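Local coordinates for protein molybdopterin synthase catalytic subunit (Homo sapiens, PDB 5MPO) that catalyses, as the large subunit of molybdopterin synthase, the conversion of precursor Z into molybdopterin, using sulfur delivered by the thiocarboxylated small subunit, at residues C[83-88]-C[126-131]. Numbering follows the deposited sequence.
Sequences SDIRQK and VSYAID
Ile85 and Tyr128 pack side by side where helices 73-88 and 119-136 run nearly antiparallel, their local axes 10.5 Å apart at 151°. The two side chains reach past each other in opposite directions. Ile85 CG1 lies 3.6 Å from Tyr128 CD2, meeting the ring obliquely, and Ile85 CD1 continues inward to Ala129 CB at 4.0 Å. With CG1 anti to the carbonyl carbon and the chain extended beyond it, the Ile85 methyl end is carried to the second helix. This is the tight, buried half: Ile85 also rests on Val91 and Ile94 of strand 91-99, and Ala129 on Ile112 of strand 108-116, so both helices share one face of the mixed sheet, an alpha/beta layering.

The outer half is looser and partly exposed. Tyr128 has CG anti to its own N (chi1 176°), which sends the ring across to the first helix and its hydroxyl toward Asp84. There Tyr128 OH stays 4.0 Å from Asp84 CB and equally far from OD2, beyond hydrogen-bonding distance, with carboxylate and ring planes 68° apart. Replacing Tyr128 by alanine removes the ring, which would probably uncover Ile85 CG1 and leave a gap between the helices. No hydrogen bond or salt bridge links the two segments, which implies that apolar contact joins them here, with the Tyr128 hydroxyl and the Asp84 carboxylate on the more exposed side.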
loop_
_atom_site.group_PDB
_atom_site.type_symbol
_atom_site.label_atom_id
_atom_site.label_comp_id
_atom_site.label_asym_id
_atom_site.label_seq_id
_atom_site.Cartn_x
_atom_site.Cartn_y
_atom_site.Cartn_z
ATOM N N SER C 83 -1.135 0.347 18.328
ATOM C CA SER C 83 -0.970 -0.631 19.359
ATOM C C SER C 83 -1.785 -1.894 19.004
ATOM O O SER C 83 -1.369 -3.019 19.190
ATOM C CB SER C 83 -1.393 0.062 20.677
ATOM O OG SER C 83 -1.471 -0.848 21.729
ATOM N N ASP C 84 -2.969 -1.710 18.465
ATOM C CA ASP C 84 -3.755 -2.840 18.053
ATOM C C ASP C 84 -3.119 -3.561 16.863
ATOM O O ASP C 84 -3.106 -4.778 16.806
ATOM C CB ASP C 84 -5.146 -2.349 17.736
ATOM C CG ASP C 84 -5.943 -1.980 19.045
ATOM O OD1 ASP C 84 -5.600 -2.440 20.176
ATOM O OD2 ASP C 84 -6.928 -1.257 18.933
ATOM N N ILE C 85 -2.592 -2.805 15.928
ATOM C CA ILE C 85 -1.862 -3.370 14.836
ATOM C C ILE C 85 -0.738 -4.254 15.347
ATOM O O ILE C 85 -0.609 -5.376 14.896
ATOM C CB ILE C 85 -1.290 -2.301 13.904
ATOM C CG1 ILE C 85 -2.404 -1.754 13.001
ATOM C CG2 ILE C 85 -0.173 -2.866 13.055
ATOM C CD1 ILE C 85 -1.984 -0.568 12.181
ATOM N N ARG C 86 0.024 -3.785 16.316
ATOM C CA ARG C 86 1.124 -4.606 16.848
ATOM C C ARG C 86 0.644 -5.817 17.690
ATOM O O ARG C 86 1.416 -6.704 17.978
ATOM C CB ARG C 86 2.067 -3.750 17.676
ATOM C CG ARG C 86 2.794 -2.714 16.880
ATOM C CD ARG C 86 3.562 -1.765 17.792
ATOM N NE ARG C 86 4.130 -0.634 17.030
ATOM C CZ ARG C 86 5.167 -0.694 16.199
ATOM N NH1 ARG C 86 5.826 -1.808 16.009
ATOM N NH2 ARG C 86 5.575 0.398 15.565
ATOM N N GLN C 87 -0.627 -5.866 18.061
ATOM C CA GLN C 87 -1.146 -7.025 18.768
ATOM C C GLN C 87 -1.427 -8.169 17.779
ATOM O O GLN C 87 -1.344 -9.333 18.117
ATOM C CB GLN C 87 -2.288 -6.617 19.702
ATOM C CG GLN C 87 -3.508 -7.551 19.706
ATOM C CD GLN C 87 -4.691 -7.083 20.595
ATOM O OE1 GLN C 87 -4.712 -5.947 21.152
ATOM N NE2 GLN C 87 -5.681 -7.977 20.735
ATOM N N LYS C 88 -1.659 -7.864 16.527
ATOM C CA LYS C 88 -1.861 -8.930 15.570
ATOM C C LYS C 88 -0.701 -9.244 14.594
ATOM O O LYS C 88 -0.398 -10.407 14.345
ATOM C CB LYS C 88 -3.079 -8.610 14.722
ATOM C CG LYS C 88 -3.306 -9.666 13.677
ATOM C CD LYS C 88 -4.602 -9.500 13.004
ATOM C CE LYS C 88 -4.710 -10.548 11.942
ATOM N NZ LYS C 88 -5.940 -10.307 11.204
ATOM N N VAL C 126 -1.741 -1.699 6.861
ATOM C CA VAL C 126 -2.027 -0.420 6.257
ATOM C C VAL C 126 -3.507 -0.339 6.015
ATOM O O VAL C 126 -4.163 0.685 6.277
ATOM C CB VAL C 126 -1.261 -0.223 4.954
ATOM C CG1 VAL C 126 -1.895 0.853 4.086
ATOM C CG2 VAL C 126 0.155 0.197 5.275
ATOM N N SER C 127 -4.036 -1.436 5.533
ATOM C CA SER C 127 -5.440 -1.508 5.239
ATOM C C SER C 127 -6.298 -1.322 6.512
ATOM O O SER C 127 -7.226 -0.544 6.503
ATOM C CB SER C 127 -5.742 -2.832 4.551
ATOM O OG SER C 127 -7.088 -2.867 4.193
ATOM N N TYR C 128 -5.976 -2.042 7.584
ATOM C CA TYR C 128 -6.627 -1.850 8.861
ATOM C C TYR C 128 -6.460 -0.395 9.405
ATOM O O TYR C 128 -7.375 0.143 9.989
ATOM C CB TYR C 128 -6.051 -2.783 9.902
ATOM C CG TYR C 128 -6.633 -2.541 11.288
ATOM C CD1 TYR C 128 -7.920 -3.058 11.647
ATOM C CD2 TYR C 128 -5.913 -1.795 12.260
ATOM C CE1 TYR C 128 -8.438 -2.881 12.923
ATOM C CE2 TYR C 128 -6.441 -1.586 13.551
ATOM C CZ TYR C 128 -7.696 -2.112 13.891
ATOM O OH TYR C 128 -8.221 -1.892 15.162
ATOM N N ALA C 129 -5.289 0.198 9.209
ATOM C CA ALA C 129 -5.046 1.536 9.677
ATOM C C ALA C 129 -5.975 2.566 8.989
ATOM O O ALA C 129 -6.652 3.324 9.675
ATOM C CB ALA C 129 -3.593 1.899 9.497
ATOM N N ILE C 130 -6.004 2.604 7.672
ATOM C CA ILE C 130 -6.870 3.550 6.991
ATOM C C ILE C 130 -8.367 3.321 7.274
ATOM O O ILE C 130 -9.097 4.261 7.487
ATOM C CB ILE C 130 -6.592 3.652 5.476
ATOM C CG1 ILE C 130 -7.431 4.793 4.868
ATOM C CG2 ILE C 130 -6.903 2.356 4.725
ATOM C CD1 ILE C 130 -7.107 6.183 5.447
ATOM N N ASP C 131 -8.808 2.090 7.307
ATOM C CA ASP C 131 -10.188 1.795 7.668
ATOM C C ASP C 131 -10.597 2.224 9.061
ATOM O O ASP C 131 -11.744 2.685 9.295
ATOM C CB ASP C 131 -10.498 0.279 7.537
ATOM C CG ASP C 131 -10.520 -0.187 6.046
ATOM O OD1 ASP C 131 -10.481 0.658 5.105
ATOM O OD2 ASP C 131 -10.536 -1.400 5.818
#